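Local coordinates for gram-positive cocci surface proteins LPxTG domain-containing protein (PDB 3NZ3), which probably helps pneumococci adhere to host mucus, this chain being the mucin-binding domain of a surface protein anchored to the cell wall, at residues Ala14-Lys20 against Thr46-Thr52; Lys20-Ile25 against Thr95-Lys101. All coordinates share one frame; numbering follows the deposited sequence.

Contact 1: Ala14-Lys20 against Thr46-Thr52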
loop_
_atom_site.group_PDB
_atom_site.type_symbol
_atom_site.label_atom_id
_atom_site.label_comp_id
_atom_site.label_asym_id
_atom_site.label_seq_id
_atom_site.Cartn_x
_atom_site.Cartn_y
_atom_site.Cartn_z
ATOM N N ALA A 14 -13.189 -11.421 28.014
ATOM C CA ALA A 14 -12.136 -10.409 27.866
ATOM C C ALA A 14 -12.021 -9.946 26.416
ATOM O O ALA A 14 -11.840 -10.762 25.503
ATOM C CB ALA A 14 -10.798 -10.948 28.365
ATOM N N THR A 15 -12.130 -8.634 26.221
ATOM C CA THR A 15 -12.083 -8.029 24.894
ATOM C C THR A 15 -10.697 -7.426 24.639
ATOM O O THR A 15 -10.118 -6.765 25.508
ATOM C CB THR A 15 -13.189 -6.950 24.731
ATOM O OG1 THR A 15 -14.479 -7.572 24.776
ATOM C CG2 THR A 15 -13.061 -6.206 23.411
ATOM N N SER A 16 -10.166 -7.686 23.450
ATOM C CA SER A 16 -8.956 -7.029 22.981
ATOM C C SER A 16 -9.113 -6.802 21.491
ATOM O O SER A 16 -10.111 -7.232 20.891
ATOM C CB SER A 16 -7.716 -7.881 23.283
ATOM O OG SER A 16 -7.809 -9.165 22.690
ATOM N N THR A 17 -8.129 -6.139 20.896
ATOM C CA THR A 17 -8.162 -5.811 19.482
ATOM C C THR A 17 -6.902 -6.330 18.814
ATOM O O THR A 17 -5.801 -6.177 19.349
ATOM C CB THR A 17 -8.277 -4.285 19.284
ATOM O OG1 THR A 17 -9.349 -3.789 20.088
ATOM C CG2 THR A 17 -8.521 -3.919 17.827
ATOM N N GLU A 18 -7.072 -6.965 17.657
ATOM C CA GLU A 18 -5.942 -7.334 16.813
ATOM C C GLU A 18 -5.853 -6.344 15.658
ATOM O O GLU A 18 -6.872 -5.976 15.069
ATOM C CB GLU A 18 -6.091 -8.761 16.273
ATOM C CG GLU A 18 -4.854 -9.271 15.523
ATOM C CD GLU A 18 -5.021 -10.677 14.944
ATOM O OE1 GLU A 18 -6.070 -11.320 15.193
ATOM O OE2 GLU A 18 -4.089 -11.131 14.240
ATOM N N THR A 19 -4.637 -5.907 15.348
ATOM C CA THR A 19 -4.414 -5.039 14.188
ATOM C C THR A 19 -3.277 -5.560 13.336
ATOM O O THR A 19 -2.344 -6.194 13.841
ATOM C CB THR A 19 -4.087 -3.582 14.585
ATOM O OG1 THR A 19 -2.911 -3.563 15.400
ATOM C CG2 THR A 19 -5.254 -2.940 15.339
ATOM N N LYS A 20 -3.364 -5.292 12.039
ATOM C CA LYS A 20 -2.270 -5.582 11.125
ATOM C C LYS A 20 -2.198 -4.510 10.046
ATOM O O LYS A 20 -3.207 -3.899 9.704
ATOM C CB LYS A 20 -2.410 -6.979 10.513
ATOM C CG LYS A 20 -3.588 -7.184 9.600
ATOM C CD LYS A 20 -3.502 -8.591 9.006
ATOM C CE LYS A 20 -4.633 -8.870 8.057
ATOM N NZ LYS A 20 -4.469 -10.231 7.450
ATOM N N THR A 46 -3.920 0.155 8.220
ATOM C CA THR A 46 -3.974 -0.649 9.437
ATOM C C THR A 46 -5.401 -1.092 9.729
ATOM O O THR A 46 -6.258 -0.288 10.107
ATOM C CB THR A 46 -3.331 0.103 10.634
ATOM O OG1 THR A 46 -1.955 0.357 10.331
ATOM C CG2 THR A 46 -3.408 -0.713 11.935
ATOM N N LEU A 47 -5.641 -2.385 9.531
ATOM C CA LEU A 47 -6.954 -2.984 9.753
ATOM C C LEU A 47 -7.040 -3.551 11.160
ATOM O O LEU A 47 -6.011 -3.804 11.792
ATOM C CB LEU A 47 -7.223 -4.084 8.721
ATOM C CG LEU A 47 -7.049 -3.667 7.255
ATOM C CD1 LEU A 47 -7.355 -4.827 6.353
ATOM C CD2 LEU A 47 -7.933 -2.469 6.904
ATOM N N SER A 48 -8.263 -3.745 11.649
ATOM C CA SER A 48 -8.465 -4.248 13.003
ATOM C C SER A 48 -9.652 -5.197 13.101
ATOM O O SER A 48 -10.571 -5.152 12.286
ATOM C CB SER A 48 -8.666 -3.096 13.990
ATOM O OG SER A 48 -9.980 -2.563 13.875
ATOM N N ARG A 49 -9.617 -6.050 14.116
ATOM C CA ARG A 49 -10.775 -6.871 14.469
ATOM C C ARG A 49 -10.815 -7.086 15.978
ATOM O O ARG A 49 -9.775 -7.037 16.646
ATOM C CB ARG A 49 -10.758 -8.209 13.714
ATOM C CG ARG A 49 -9.627 -9.152 14.128
ATOM C CD ARG A 49 -9.801 -10.535 13.517
ATOM N NE ARG A 49 -8.650 -11.392 13.800
ATOM C CZ ARG A 49 -8.538 -12.665 13.422
ATOM N NH1 ARG A 49 -9.513 -13.250 12.737
ATOM N NH2 ARG A 49 -7.448 -13.356 13.732
ATOM N N THR A 50 -12.016 -7.301 16.515
ATOM C CA THR A 50 -12.169 -7.548 17.944
ATOM C C THR A 50 -11.897 -9.019 18.247
ATOM O O THR A 50 -12.211 -9.897 17.440
ATOM C CB THR A 50 -13.567 -7.123 18.455
ATOM O OG1 THR A 50 -13.852 -5.809 17.980
ATOM C CG2 THR A 50 -13.605 -7.086 19.969
ATOM N N LYS A 51 -11.273 -9.266 19.393
ATOM C CA LYS A 51 -11.003 -10.612 19.883
ATOM C C LYS A 51 -11.702 -10.732 21.229
ATOM O O LYS A 51 -11.514 -9.891 22.109
ATOM C CB LYS A 51 -9.501 -10.842 20.055
ATOM C CG LYS A 51 -9.124 -12.234 20.594
ATOM C CD LYS A 51 -7.715 -12.232 21.177
ATOM C CE LYS A 51 -7.245 -13.640 21.536
ATOM N NZ LYS A 51 -5.794 -13.641 21.870
ATOM N N THR A 52 -12.524 -11.766 21.371
ATOM C CA THR A 52 -13.245 -12.018 22.617
ATOM C C THR A 52 -12.838 -13.394 23.116
ATOM O O THR A 52 -12.889 -14.373 22.368
ATOM C CB THR A 52 -14.775 -11.944 22.411
ATOM O OG1 THR A 52 -15.113 -10.691 21.807
ATOM C CG2 THR A 52 -15.517 -12.056 23.737
#

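Contact 2: Lys20-Ile25 against Thr95-Lys101. With SO4 (sulfate ion), chain C.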
loop_
_atom_site.group_PDB
_atom_site.type_symbol
_atom_site.label_atom_id
_atom_site.label_comp_id
_atom_site.label_asym_id
_atom_site.label_seq_id
_atom_site.Cartn_x
_atom_site.Cartn_y
_atom_site.Cartn_z
ATOM N N LYS A 20 -3.364 -5.292 12.039
ATOM C CA LYS A 20 -2.270 -5.582 11.125
ATOM C C LYS A 20 -2.198 -4.510 10.046
ATOM O O LYS A 20 -3.207 -3.899 9.704
ATOM C CB LYS A 20 -2.410 -6.979 10.513
ATOM C CG LYS A 20 -3.588 -7.184 9.600
ATOM C CD LYS A 20 -3.502 -8.591 9.006
ATOM C CE LYS A 20 -4.633 -8.870 8.057
ATOM N NZ LYS A 20 -4.469 -10.231 7.450
ATOM N N THR A 21 -0.996 -4.286 9.528
ATOM C CA THR A 21 -0.758 -3.241 8.537
ATOM C C THR A 21 -0.399 -3.879 7.199
ATOM O O THR A 21 0.436 -4.790 7.128
ATOM C CB THR A 21 0.333 -2.254 9.002
ATOM O OG1 THR A 21 -0.025 -1.727 10.286
ATOM C CG2 THR A 21 0.495 -1.091 8.011
ATOM N N ILE A 22 -1.068 -3.405 6.152
ATOM C CA ILE A 22 -0.818 -3.825 4.778
ATOM C C ILE A 22 -0.414 -2.577 4.001
ATOM O O ILE A 22 -1.111 -1.559 4.050
ATOM C CB ILE A 22 -2.068 -4.492 4.150
ATOM C CG1 ILE A 22 -2.575 -5.621 5.062
ATOM C CG2 ILE A 22 -1.744 -5.047 2.762
ATOM C CD1 ILE A 22 -3.992 -6.053 4.794
ATOM N N THR A 23 0.715 -2.656 3.300
ATOM C CA THR A 23 1.348 -1.463 2.740
ATOM C C THR A 23 1.615 -1.574 1.235
ATOM O O THR A 23 2.060 -2.618 0.739
ATOM C CB THR A 23 2.673 -1.148 3.486
ATOM O OG1 THR A 23 2.441 -1.127 4.900
ATOM C CG2 THR A 23 3.242 0.208 3.062
ATOM N N ARG A 24 1.323 -0.492 0.516
ATOM C CA ARG A 24 1.754 -0.355 -0.865
ATOM C C ARG A 24 2.857 0.689 -0.970
ATOM O O ARG A 24 2.724 1.818 -0.475
ATOM C CB ARG A 24 0.593 0.016 -1.791
ATOM C CG ARG A 24 1.022 0.170 -3.259
ATOM C CD ARG A 24 -0.177 0.252 -4.200
ATOM N NE ARG A 24 -0.859 1.542 -4.122
ATOM C CZ ARG A 24 -1.937 1.868 -4.831
ATOM N NH1 ARG A 24 -2.467 0.998 -5.690
ATOM N NH2 ARG A 24 -2.481 3.069 -4.688
ATOM N N ILE A 25 3.946 0.303 -1.622
ATOM C CA ILE A 25 5.026 1.237 -1.912
ATOM C C ILE A 25 5.107 1.490 -3.410
ATOM O O ILE A 25 5.083 0.549 -4.221
ATOM C CB ILE A 25 6.383 0.733 -1.375
ATOM C CG1 ILE A 25 6.300 0.526 0.145
ATOM C CG2 ILE A 25 7.508 1.719 -1.725
ATOM C CD1 ILE A 25 7.480 -0.222 0.756
ATOM N N THR A 95 -8.219 -5.212 2.050
ATOM C CA THR A 95 -8.950 -6.058 2.997
ATOM C C THR A 95 -7.930 -6.899 3.741
ATOM O O THR A 95 -6.748 -6.874 3.403
ATOM C CB THR A 95 -9.963 -6.994 2.294
ATOM O OG1 THR A 95 -9.258 -8.020 1.581
ATOM C CG2 THR A 95 -10.880 -6.226 1.349
ATOM N N SER A 96 -8.377 -7.657 4.740
ATOM C CA SER A 96 -7.464 -8.496 5.516
ATOM C C SER A 96 -6.778 -9.578 4.676
ATOM O O SER A 96 -5.764 -10.131 5.091
ATOM C CB SER A 96 -8.181 -9.131 6.707
ATOM O OG SER A 96 -9.268 -9.937 6.279
ATOM N N ASP A 97 -7.326 -9.860 3.497
ATOM C CA ASP A 97 -6.743 -10.843 2.587
ATOM C C ASP A 97 -5.698 -10.241 1.639
ATOM O O ASP A 97 -4.956 -10.980 0.985
ATOM C CB ASP A 97 -7.843 -11.554 1.791
ATOM C CG ASP A 97 -8.791 -12.351 2.685
ATOM O OD1 ASP A 97 -8.311 -13.082 3.581
ATOM O OD2 ASP A 97 -10.017 -12.228 2.490
ATOM N N SER A 98 -5.640 -8.908 1.573
ATOM C CA SER A 98 -4.675 -8.207 0.714
ATOM C C SER A 98 -3.230 -8.467 1.150
ATOM O O SER A 98 -2.947 -8.611 2.342
ATOM C CB SER A 98 -4.949 -6.698 0.702
ATOM O OG SER A 98 -6.277 -6.409 0.300
ATOM N N SER A 99 -2.328 -8.545 0.174
ATOM C CA SER A 99 -0.892 -8.610 0.451
ATOM C C SER A 99 -0.244 -7.247 0.195
ATOM O O SER A 99 -0.823 -6.403 -0.492
ATOM C CB SER A 99 -0.217 -9.694 -0.401
ATOM O OG SER A 99 0.192 -9.197 -1.670
ATOM N N ASP A 100 0.944 -7.036 0.761
ATOM C CA ASP A 100 1.736 -5.841 0.480
ATOM C C ASP A 100 2.000 -5.758 -1.018
ATOM O O ASP A 100 2.094 -6.785 -1.694
ATOM C CB ASP A 100 3.071 -5.872 1.224
ATOM C CG ASP A 100 2.914 -5.773 2.733
ATOM O OD1 ASP A 100 1.892 -5.242 3.219
ATOM O OD2 ASP A 100 3.839 -6.218 3.443
ATOM N N LYS A 101 2.090 -4.538 -1.537
ATOM C CA LYS A 101 2.348 -4.340 -2.959
ATOM C C LYS A 101 3.480 -3.342 -3.170
ATOM O O LYS A 101 3.695 -2.438 -2.354
ATOM C CB LYS A 101 1.088 -3.861 -3.697
ATOM C CG LYS A 101 -0.055 -4.862 -3.767
ATOM C CD LYS A 101 0.138 -5.897 -4.870
ATOM C CE LYS A 101 -1.088 -6.799 -5.000
ATOM N NZ LYS A 101 -2.352 -6.043 -5.314
HETATM S S SO4 C . -4.288 -8.974 -3.967
HETATM O O1 SO4 C . -3.617 -9.080 -2.677
HETATM O O2 SO4 C . -4.769 -7.608 -4.155
HETATM O O3 SO4 C . -3.347 -9.312 -5.031
HETATM O O4 SO4 C . -5.425 -9.887 -4.022
HETATM O O HOH W 1 2.821 -3.727 5.819
HETATM O O HOH W 2 1.636 -7.125 5.353
#

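Contact 1: Ala14-Lys20 against Thr46-Thr52
Glu18 and Arg49 face each other as a hydrogen-bonded antiparallel pair and join their side chains in a salt bridge. A single carboxylate oxygen does the work: Glu18 OE1 accepts from Arg49 NE at 2.9 Å and from Arg49 NH2 at 2.9 Å. It lies in the guanidinium plane at its edge, although the carboxylate itself is turned 51° from that plane, so NE meets OE1 from above the carboxylate plane, while NH2 comes in closer to that plane, on the syn side. With Glu18 CG anti to the backbone N (chi1 -173°) and both chains extended, the two run side by side in the same direction. On the same face, Ser16 OG rests against the aliphatic stem of Lys51, 3.4 Å from CD. The other face is a row of threonines and Ser48; there Thr15 CG2 meets Thr50 CG2 diagonally at 3.6 Å, and Thr19 CG2 touches Ser48 CB at 3.7 Å. Between the two faces, paired backbone hydrogen bonds recur at Ser16-Lys51, Glu18-Arg49 and Lys20-Leu47, the regular ladder of an antiparallel sheet. Tyr62 adds a cation-pi contact to Arg49, and Trp65 packs on Glu18 and Arg49. Strand 39-53 lies between strand 14-30 and the outermost strand 60-62.

Contact 2: Lys20-Ile25 against Thr95-Lys101
Asp100 OD1 is gripped by the backbone N of Thr23 and by water. Thr23 N donates to Asp100 OD1 at 2.8 Å in a nearly straight bond, 169° at the hydrogen, but from above the carboxylate plane. One water donates to Asp100 OD1 and to Thr21 O while accepting from Thr23 OG1; a second also donates to Thr21 O and, weakly, to OD1. The carboxylate thus stands in for a backbone acceptor just ahead of the parallel pairing, where Lys101 N bonds to Thr23 O at 3.0 Å and Ile25 N to Lys101 O at 2.8 Å, either side of Arg24. This is where strand 101-107 joins the edge of strand 14-30, giving the mixed sheet of this Muc B2-like domain its one parallel pair of neighbouring strands. Before it, Thr95-Ser98 forms a type I turn, with an ST turn at Thr95. Lys20, extended beyond CG, reaches the turn from the strand: its NZ donates to Ser96 O at 2.7 Å, in the carbonyl plane on a lone pair. Between these two attachments Ile22 packs against the loop, CD1 lying 3.2 Å from Thr95 O and CG2 3.6 Å from Ser99 O; Val94 and Leu47 also pack on it. Lys101 NZ and Ser99 N hold a sulfate, probably from the crystallisation liquor. Arg24 leads away from the loop to Gln43 and the Glu90 carbonyl.

From the N terminus, strand 14-30 serves both contacts in turn, its first residues in contact 1 and the next in contact 2, with Lys20 in both. The chain then returns along strand 39-53, and contact 1 closes the first loop by laying 46-52 against 14-20. It goes on through strands 60-62, 68-74 and 88-94 before contact 2 brings 95-101 back to 20-25. The two closures cross rather than nest, since their segments alternate along the sequence. Their centres are about 17 Å apart, yet they touch: Thr46 OG1 lies 2.8 Å from Thr21 OG1, a probable hydrogen bond. Together they place strand 14-30 between strands 39-53 and 101-107, and tie the end of the two-stranded sheet to it.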